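Side-chain contacts in Lmo0135 protein (Listeria monocytogenes EGD-e, PDB 5ISU), which is the substrate-binding protein CtaP of an ABC transporter and probably takes part in peptide uptake: residues I22-D27 with D38-T43; L42-A47 with E189-E194. All blocks are in the same frame, centred on the assembly; numbering follows the deposited sequence.

Contact 1 (I22-D27 with D38-T43); sequences IGVTGD and DRVTLT
With chi1 at 180°, V40 sets CG1 opposite its own backbone N and CG2 opposite its carbonyl carbon, and this fork straddles the carbonyl oxygen of G26. The setting is the first turn of helix 39-48, where it packs against the loop leaving strand 19-24, an outermost strand of a mixed sheet in a fold of the periplasmic-binding-protein class. CG1 of V40 comes to 3.4 Å from G26 O, and CG2 stands 3.8 Å from both the O and the N of G26, so both methyls of the valine rest on the G26 backbone. V24 adds an apolar touch from the strand end, its CG2 lying 4.2 Å from V40 CG1, and no hydrogen bond crosses between the two segments. T43, one turn further along the helix, is buried and touches F211 of strand 208-213. D27 points its CB away from the helix, and its carboxylate bonds to G188 N and the hydroxyl of Y185.

Side-chain bonds also organise the start of the helix. D38 is the N-cap: its OD2 accepts from T41 N at 3.3 Å, met from 56° out of the carboxylate plane, while OD1 offers its syn lone pair to T41 OG1. T41 OG1 also accepts a hydrogen bond from E29 N, tying the incoming loop to the cap. In the same turn, R39 O accepts from two donors on opposite faces of its plane, T43 N at 3.0 Å and T43 OG1 at 2.6 Å.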
# COMPACT_ATOMS: atom_id res chain seq x y z
N ILE A 22 -16.80 10.30 8.49
CA ILE A 22 -16.17 9.28 7.65
C ILE A 22 -16.20 7.93 8.35
O ILE A 22 -15.80 7.81 9.51
CB ILE A 22 -14.72 9.65 7.34
CG1 ILE A 22 -14.63 11.10 6.87
CG2 ILE A 22 -14.12 8.67 6.33
CD1 ILE A 22 -13.22 11.53 6.51
N GLY A 23 -16.66 6.91 7.65
CA GLY A 23 -16.78 5.57 8.23
C GLY A 23 -15.50 4.79 8.06
O GLY A 23 -14.95 4.74 6.96
N VAL A 24 -14.98 4.24 9.16
CA VAL A 24 -13.80 3.37 9.13
C VAL A 24 -14.20 2.07 9.84
O VAL A 24 -15.20 2.04 10.57
CB VAL A 24 -12.56 4.02 9.75
CG1 VAL A 24 -12.17 5.24 8.96
CG2 VAL A 24 -12.79 4.38 11.21
N THR A 25 -13.41 1.02 9.64
CA THR A 25 -13.77 -0.30 10.16
C THR A 25 -13.25 -0.69 11.55
O THR A 25 -13.90 -1.51 12.22
CB THR A 25 -13.36 -1.39 9.16
OG1 THR A 25 -11.94 -1.35 8.96
CG2 THR A 25 -14.10 -1.20 7.83
N GLY A 26 -12.11 -0.16 11.98
CA GLY A 26 -11.55 -0.50 13.28
C GLY A 26 -10.95 0.68 14.01
O GLY A 26 -11.04 1.82 13.54
N ASP A 27 -10.36 0.40 15.18
CA ASP A 27 -9.71 1.43 15.99
C ASP A 27 -8.34 1.72 15.44
O ASP A 27 -7.65 0.81 14.96
CB ASP A 27 -9.52 1.01 17.46
CG ASP A 27 -10.81 0.99 18.26
OD1 ASP A 27 -11.53 -0.04 18.23
OD2 ASP A 27 -11.06 1.98 19.00
N ASP A 38 -1.08 0.46 9.62
CA ASP A 38 -2.40 -0.12 9.30
C ASP A 38 -3.31 0.90 8.55
O ASP A 38 -3.05 2.10 8.59
CB ASP A 38 -3.11 -0.65 10.55
CG ASP A 38 -3.47 0.47 11.52
OD1 ASP A 38 -2.53 1.16 11.99
OD2 ASP A 38 -4.68 0.66 11.81
N ARG A 39 -4.36 0.41 7.90
CA ARG A 39 -5.26 1.25 7.09
C ARG A 39 -5.96 2.36 7.87
O ARG A 39 -5.98 3.51 7.41
CB ARG A 39 -6.27 0.36 6.32
CG ARG A 39 -7.46 1.10 5.69
CD ARG A 39 -8.26 0.26 4.69
NE ARG A 39 -7.71 0.30 3.32
CZ ARG A 39 -6.86 -0.58 2.77
NH1 ARG A 39 -6.46 -0.38 1.51
NH2 ARG A 39 -6.41 -1.64 3.43
N VAL A 40 -6.46 2.06 9.06
CA VAL A 40 -7.18 3.05 9.85
C VAL A 40 -6.28 4.16 10.36
O VAL A 40 -6.62 5.35 10.23
CB VAL A 40 -7.98 2.42 11.00
CG1 VAL A 40 -8.71 3.51 11.79
CG2 VAL A 40 -8.96 1.41 10.44
N THR A 41 -5.13 3.79 10.90
CA THR A 41 -4.22 4.78 11.44
C THR A 41 -3.70 5.70 10.34
O THR A 41 -3.58 6.91 10.53
CB THR A 41 -3.00 4.13 12.16
OG1 THR A 41 -3.45 3.19 13.13
CG2 THR A 41 -2.17 5.15 12.86
N LEU A 42 -3.38 5.12 9.19
CA LEU A 42 -2.88 5.92 8.07
C LEU A 42 -3.95 6.87 7.55
O LEU A 42 -3.64 7.99 7.14
CB LEU A 42 -2.36 5.01 6.92
CG LEU A 42 -1.00 4.35 7.15
CD1 LEU A 42 -0.66 3.29 6.11
CD2 LEU A 42 0.10 5.41 7.20
N THR A 43 -5.20 6.42 7.57
CA THR A 43 -6.31 7.23 7.09
C THR A 43 -6.45 8.46 7.98
O THR A 43 -6.62 9.57 7.49
CB THR A 43 -7.62 6.40 7.11
OG1 THR A 43 -7.48 5.27 6.25
CG2 THR A 43 -8.82 7.22 6.64

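Contact 2 (L42-A47 with E189-E194); sequences LTIQQA and EYVSLE
I44 and V191 meet tip to tip where helix 39-48 lies over the inner strand 190-195 of a four-stranded mixed sheet, an alpha/beta layer of the solute-binding fold. The tight part is wholly apolar and buried. CD1 of I44 reaches 3.7 Å from CG2 of V191; the isoleucine is extended (chi2 177°), which carries its terminal methyl out to the sheet. One turn on, the short side chain of A47 is met by the longer L193, which brings CD1 against the alanine methyl. F211 of the adjoining strand 208-213 touches both I44 and L193 and so continues the apolar layer beside them.

The other face of the strand is more open to solvent and largely polar. Y190, S192 and E194 are partly exposed there: the Y190 hydroxyl bonds to E184, S192 OG makes a weak bond to E184 O, and E194 has a long, weak ion pair with K181. S192 N lies in the plane of the Y190 ring, at its edge. Between segments 42-47 and 189-194 two residue pairs touch, with the backbones held apart: the CA atoms of I44 and V191 are 8.4 Å apart, and A47 CB stands 3.9 Å from L193 CD1.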
# COMPACT_ATOMS: atom_id res chain seq x y z
N LEU A 42 -3.38 5.12 9.19
CA LEU A 42 -2.88 5.92 8.07
C LEU A 42 -3.95 6.87 7.55
O LEU A 42 -3.64 7.99 7.14
CB LEU A 42 -2.36 5.01 6.92
CG LEU A 42 -1.00 4.35 7.15
CD1 LEU A 42 -0.66 3.29 6.11
CD2 LEU A 42 0.10 5.41 7.20
N THR A 43 -5.20 6.42 7.57
CA THR A 43 -6.31 7.23 7.09
C THR A 43 -6.45 8.46 7.98
O THR A 43 -6.62 9.57 7.49
CB THR A 43 -7.62 6.40 7.11
OG1 THR A 43 -7.48 5.27 6.25
CG2 THR A 43 -8.82 7.22 6.64
N ILE A 44 -6.32 8.26 9.29
CA ILE A 44 -6.45 9.37 10.25
C ILE A 44 -5.21 10.27 10.17
O ILE A 44 -5.33 11.51 10.15
CB ILE A 44 -6.75 8.85 11.68
CG1 ILE A 44 -8.11 8.14 11.66
CG2 ILE A 44 -6.76 10.00 12.68
CD1 ILE A 44 -8.53 7.52 12.96
N GLN A 45 -4.04 9.65 10.05
CA GLN A 45 -2.80 10.42 9.92
C GLN A 45 -2.80 11.38 8.72
O GLN A 45 -2.27 12.48 8.81
CB GLN A 45 -1.63 9.45 9.80
CG GLN A 45 -0.35 10.07 9.29
CD GLN A 45 0.76 9.04 9.21
OE1 GLN A 45 1.06 8.39 10.20
NE2 GLN A 45 1.38 8.89 8.05
N GLN A 46 -3.39 10.96 7.62
CA GLN A 46 -3.44 11.78 6.41
C GLN A 46 -4.15 13.11 6.68
O GLN A 46 -3.84 14.12 6.07
CB GLN A 46 -4.18 11.04 5.29
CG GLN A 46 -4.05 11.68 3.92
CD GLN A 46 -2.64 11.60 3.39
OE1 GLN A 46 -1.83 10.79 3.86
NE2 GLN A 46 -2.35 12.40 2.39
N ALA A 47 -5.10 13.09 7.60
CA ALA A 47 -5.85 14.29 7.94
C ALA A 47 -5.11 15.15 8.96
O ALA A 47 -5.24 16.35 8.94
CB ALA A 47 -7.21 13.91 8.48
N GLU A 189 -15.36 4.03 19.31
CA GLU A 189 -16.51 4.81 18.85
C GLU A 189 -16.17 5.85 17.78
O GLU A 189 -16.79 5.83 16.71
CB GLU A 189 -17.22 5.47 20.03
CG GLU A 189 -17.78 4.49 21.05
CD GLU A 189 -18.61 5.18 22.15
OE1 GLU A 189 -19.44 6.06 21.83
OE2 GLU A 189 -18.44 4.82 23.33
N TYR A 190 -15.22 6.75 18.05
CA TYR A 190 -14.87 7.78 17.06
C TYR A 190 -13.62 8.58 17.39
O TYR A 190 -13.14 8.57 18.52
CB TYR A 190 -16.04 8.80 16.87
CG TYR A 190 -16.36 9.63 18.10
CD1 TYR A 190 -15.62 10.77 18.43
CD2 TYR A 190 -17.41 9.26 18.95
CE1 TYR A 190 -15.91 11.51 19.56
CE2 TYR A 190 -17.71 10.00 20.09
CZ TYR A 190 -16.97 11.12 20.39
OH TYR A 190 -17.27 11.82 21.52
N VAL A 191 -13.13 9.27 16.37
CA VAL A 191 -12.03 10.23 16.48
C VAL A 191 -12.58 11.53 15.89
O VAL A 191 -13.02 11.52 14.74
CB VAL A 191 -10.78 9.83 15.68
CG1 VAL A 191 -9.70 10.89 15.86
CG2 VAL A 191 -10.28 8.46 16.12
N SER A 192 -12.58 12.62 16.66
CA SER A 192 -13.09 13.91 16.16
C SER A 192 -11.94 14.90 15.95
O SER A 192 -10.99 14.94 16.75
CB SER A 192 -14.14 14.52 17.10
OG SER A 192 -13.62 14.69 18.40
N LEU A 193 -12.05 15.68 14.88
CA LEU A 193 -11.04 16.66 14.52
C LEU A 193 -11.71 17.96 14.12
O LEU A 193 -12.90 17.98 13.80
CB LEU A 193 -10.27 16.14 13.30
CG LEU A 193 -9.69 14.72 13.25
CD1 LEU A 193 -9.19 14.45 11.83
CD2 LEU A 193 -8.56 14.51 14.24
N GLU A 194 -10.94 19.05 14.10
CA GLU A 194 -11.44 20.36 13.68
C GLU A 194 -10.43 21.02 12.77
O GLU A 194 -9.22 20.80 12.92
CB GLU A 194 -11.79 21.25 14.87
CG GLU A 194 -10.62 21.72 15.71
CD GLU A 194 -11.05 22.57 16.91
OE1 GLU A 194 -12.27 22.84 17.09
OE2 GLU A 194 -10.15 22.97 17.67

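In the fold
Both contacts use helix 39-48 and lead to the same mixed sheet, with centres about 8 Å apart. Along the chain, strand 19-24 comes first, then the helix, and strand 190-195 only after some 140 further residues. Contact 1 holds the helix start to the end of an outermost strand by a local return of the chain, whereas contact 2 seats the following turn on an inner strand through a distant part of the sequence. Strand 208-213 lies between the two strands in the sheet, and its F211 touches T43, I44 and L193, bridging the contacts. Together with F211 they lay one helix over three neighbouring strands, so that it packs on a sheet built from both an N-terminal strand and strands much later in the sequence.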